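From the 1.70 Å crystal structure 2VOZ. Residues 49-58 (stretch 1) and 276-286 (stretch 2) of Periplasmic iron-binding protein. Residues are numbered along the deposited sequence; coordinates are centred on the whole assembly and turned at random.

Stretch 1 (49-58) ALYDAFGEVN
Stretch 2 (276-286) DAAIAFLEYLA

The hydroxyl of Tyr284 donates a very short hydrogen bond to a helical backbone carbonyl, with Tyr284 OH only 2.5 Å from Leu50 O. The carbonyl lies near the plane of the tyrosine ring, at its edge, and Ala53 CB approaches the same Tyr284 OH at 3.4 Å.

This bond ties together two helices, 49-54 and 276-285, whose N-to-C directions differ by 130° and whose axes come no closer than 10.8 Å. Register is set by CA-CA distances of 7.1 Å for Phe54 and Phe281 and 8.6 Å for Leu50 and Leu285. Helix 276-285 has regular i to i+4 bonding, for example Phe281 N to Ala277 O at 2.8 Å.

Such wide axial spacing is filled by aromatic rings. Phe54 (chi1 178°, chi2 74°) points its CA-CB bond toward the partner and sits as a knob among Ala277, Ala280, Phe281 and Tyr284; its CZ reaches Ala277 O at 3.4 Å, and its CE1 lies 4.0 Å from Ala280 CB. Phe281 (chi1 180°, chi2 75°) turns its edge to the Phe54 face, with centroids 5.2 Å apart, planes at 80° and Phe281 CD1 3.8 Å from Phe54 CD2. Phe54 CB in turn lies over the Tyr284 ring (chi1 168°, chi2 73°), 4.2 Å from its centroid and 24° off the normal, a CH-pi contact.

The CA-CB bond of Tyr51 (chi1 -63°, chi2 -24°) points away from stretch 2, yet the end of its ring comes nearer: Tyr51 CE1 is 3.6 Å from Phe281 CZ, with ring planes at 57°. Gly55 is the first residue to leave helical phi/psi, at 162/-143, where a CB would jam against the preceding carbonyl oxygen. The chain then runs extended through Val57 (-105/108, chi1 t), whose CG2 packs 4.1 Å from Phe281 CE1. The two stretches bury 397 Å² between them, both sides summed.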

# COMPACT_ATOMS: atom_id res chain seq x y z
N ALA B 49 -2.30 13.01 6.05
CA ALA B 49 -3.26 13.79 6.82
C ALA B 49 -2.58 15.07 7.35
O ALA B 49 -3.23 16.10 7.51
CB ALA B 49 -3.84 12.97 7.98
N LEU B 50 -1.27 15.00 7.60
CA LEU B 50 -0.55 16.19 8.05
C LEU B 50 -0.58 17.24 6.95
O LEU B 50 -0.81 18.40 7.22
CB LEU B 50 0.88 15.85 8.45
CG LEU B 50 1.04 14.75 9.49
CD1 LEU B 50 2.55 14.52 9.76
CD2 LEU B 50 0.28 15.09 10.81
N TYR B 51 -0.40 16.81 5.69
CA TYR B 51 -0.39 17.75 4.59
C TYR B 51 -1.78 18.26 4.26
O TYR B 51 -1.94 19.43 3.98
CB TYR B 51 0.22 17.12 3.35
CG TYR B 51 1.66 16.75 3.51
CD1 TYR B 51 2.47 17.40 4.46
CD2 TYR B 51 2.23 15.78 2.70
CE1 TYR B 51 3.82 17.06 4.61
CE2 TYR B 51 3.58 15.44 2.83
CZ TYR B 51 4.36 16.07 3.78
OH TYR B 51 5.69 15.71 3.90
N ASP B 52 -2.79 17.38 4.29
CA ASP B 52 -4.15 17.81 4.02
C ASP B 52 -4.64 18.89 4.96
O ASP B 52 -5.43 19.77 4.56
CB ASP B 52 -5.11 16.62 4.10
CG ASP B 52 -5.26 15.93 2.78
OD1 ASP B 52 -4.35 16.08 1.91
OD2 ASP B 52 -6.28 15.22 2.58
N ALA B 53 -4.21 18.82 6.22
CA ALA B 53 -4.60 19.85 7.17
C ALA B 53 -4.11 21.22 6.72
O ALA B 53 -4.71 22.24 7.04
CB ALA B 53 -4.11 19.55 8.59
N PHE B 54 -2.99 21.25 5.99
CA PHE B 54 -2.49 22.53 5.49
C PHE B 54 -3.27 23.04 4.26
O PHE B 54 -3.66 24.22 4.19
CB PHE B 54 -1.03 22.36 5.10
CG PHE B 54 -0.45 23.60 4.52
CD1 PHE B 54 -0.15 24.68 5.36
CD2 PHE B 54 -0.26 23.71 3.14
CE1 PHE B 54 0.37 25.87 4.83
CE2 PHE B 54 0.26 24.90 2.59
CZ PHE B 54 0.57 25.98 3.45
N GLY B 55 -3.48 22.17 3.28
CA GLY B 55 -4.10 22.59 2.04
C GLY B 55 -3.80 21.57 0.98
O GLY B 55 -3.77 20.36 1.28
N GLU B 56 -3.59 22.04 -0.24
CA GLU B 56 -3.38 21.14 -1.37
C GLU B 56 -1.89 21.04 -1.58
O GLU B 56 -1.26 21.95 -2.13
CB GLU B 56 -4.10 21.65 -2.63
CG GLU B 56 -3.86 20.82 -3.86
N VAL B 57 -1.32 19.94 -1.11
CA VAL B 57 0.11 19.72 -1.21
C VAL B 57 0.31 18.69 -2.31
O VAL B 57 0.04 17.48 -2.13
CB VAL B 57 0.71 19.22 0.15
CG1 VAL B 57 2.17 18.89 0.00
CG2 VAL B 57 0.55 20.26 1.25
N ASN B 58 0.82 19.17 -3.43
CA ASN B 58 1.08 18.34 -4.58
C ASN B 58 2.43 17.71 -4.39
O ASN B 58 3.44 18.43 -4.38
CB ASN B 58 1.11 19.22 -5.81
CG ASN B 58 -0.22 19.84 -6.09
OD1 ASN B 58 -1.20 19.13 -6.35
ND2 ASN B 58 -0.30 21.15 -5.96
N ASP B 276 4.59 32.64 -0.75
CA ASP B 276 3.95 32.86 0.54
C ASP B 276 3.37 31.57 1.13
O ASP B 276 3.51 31.33 2.35
CB ASP B 276 2.89 33.94 0.41
CG ASP B 276 3.49 35.30 0.17
OD1 ASP B 276 4.52 35.65 0.81
OD2 ASP B 276 2.94 36.02 -0.67
N ALA B 277 2.74 30.75 0.29
CA ALA B 277 2.20 29.47 0.76
C ALA B 277 3.33 28.55 1.20
O ALA B 277 3.19 27.78 2.16
CB ALA B 277 1.35 28.81 -0.31
N ALA B 278 4.47 28.63 0.50
CA ALA B 278 5.64 27.79 0.83
C ALA B 278 6.18 28.13 2.22
O ALA B 278 6.43 27.26 3.06
CB ALA B 278 6.76 27.96 -0.26
N ILE B 279 6.28 29.43 2.49
CA ILE B 279 6.72 29.87 3.80
C ILE B 279 5.70 29.45 4.84
O ILE B 279 6.07 28.94 5.91
CB ILE B 279 6.99 31.39 3.82
CG1 ILE B 279 8.18 31.70 2.87
CG2 ILE B 279 7.14 31.94 5.28
CD1 ILE B 279 8.33 33.17 2.63
N ALA B 280 4.41 29.60 4.52
CA ALA B 280 3.34 29.20 5.43
C ALA B 280 3.41 27.69 5.75
O ALA B 280 3.16 27.26 6.88
CB ALA B 280 1.97 29.55 4.83
N PHE B 281 3.78 26.92 4.74
CA PHE B 281 3.93 25.50 4.90
C PHE B 281 5.08 25.21 5.86
O PHE B 281 4.91 24.40 6.77
CB PHE B 281 4.16 24.80 3.56
CG PHE B 281 4.32 23.32 3.71
CD1 PHE B 281 3.21 22.52 3.97
CD2 PHE B 281 5.58 22.74 3.63
CE1 PHE B 281 3.33 21.16 4.10
CE2 PHE B 281 5.70 21.33 3.78
CZ PHE B 281 4.58 20.57 4.03
N LEU B 282 6.24 25.85 5.68
CA LEU B 282 7.37 25.64 6.62
C LEU B 282 6.96 26.00 8.04
O LEU B 282 7.25 25.26 8.98
CB LEU B 282 8.62 26.46 6.23
CG LEU B 282 9.28 26.09 4.89
CD1 LEU B 282 10.44 27.03 4.73
CD2 LEU B 282 9.70 24.60 4.87
N GLU B 283 6.22 27.09 8.19
CA GLU B 283 5.71 27.47 9.53
C GLU B 283 4.80 26.40 10.12
O GLU B 283 4.86 26.09 11.33
CB GLU B 283 5.00 28.84 9.49
CG GLU B 283 6.02 29.94 9.17
CD GLU B 283 5.43 31.33 8.91
OE1 GLU B 283 4.19 31.47 8.75
OE2 GLU B 283 6.26 32.27 8.85
N TYR B 284 3.93 25.86 9.27
CA TYR B 284 3.05 24.79 9.69
C TYR B 284 3.83 23.55 10.14
O TYR B 284 3.53 22.99 11.18
CB TYR B 284 2.07 24.46 8.56
CG TYR B 284 1.30 23.18 8.81
CD1 TYR B 284 0.28 23.12 9.77
CD2 TYR B 284 1.60 22.03 8.05
CE1 TYR B 284 -0.42 21.94 9.99
CE2 TYR B 284 0.89 20.82 8.26
CZ TYR B 284 -0.12 20.81 9.22
OH TYR B 284 -0.80 19.60 9.40
N LEU B 285 4.83 23.13 9.37
CA LEU B 285 5.62 21.97 9.75
C LEU B 285 6.33 22.17 11.09
O LEU B 285 6.69 21.19 11.74
CB LEU B 285 6.68 21.72 8.68
CG LEU B 285 6.31 20.98 7.40
CD1 LEU B 285 7.61 20.58 6.73
CD2 LEU B 285 5.48 19.73 7.68
N ALA B 286 6.56 23.44 11.47
CA ALA B 286 7.18 23.76 12.77
C ALA B 286 6.15 23.89 13.91
O ALA B 286 6.51 24.13 15.07
CB ALA B 286 7.97 25.05 12.68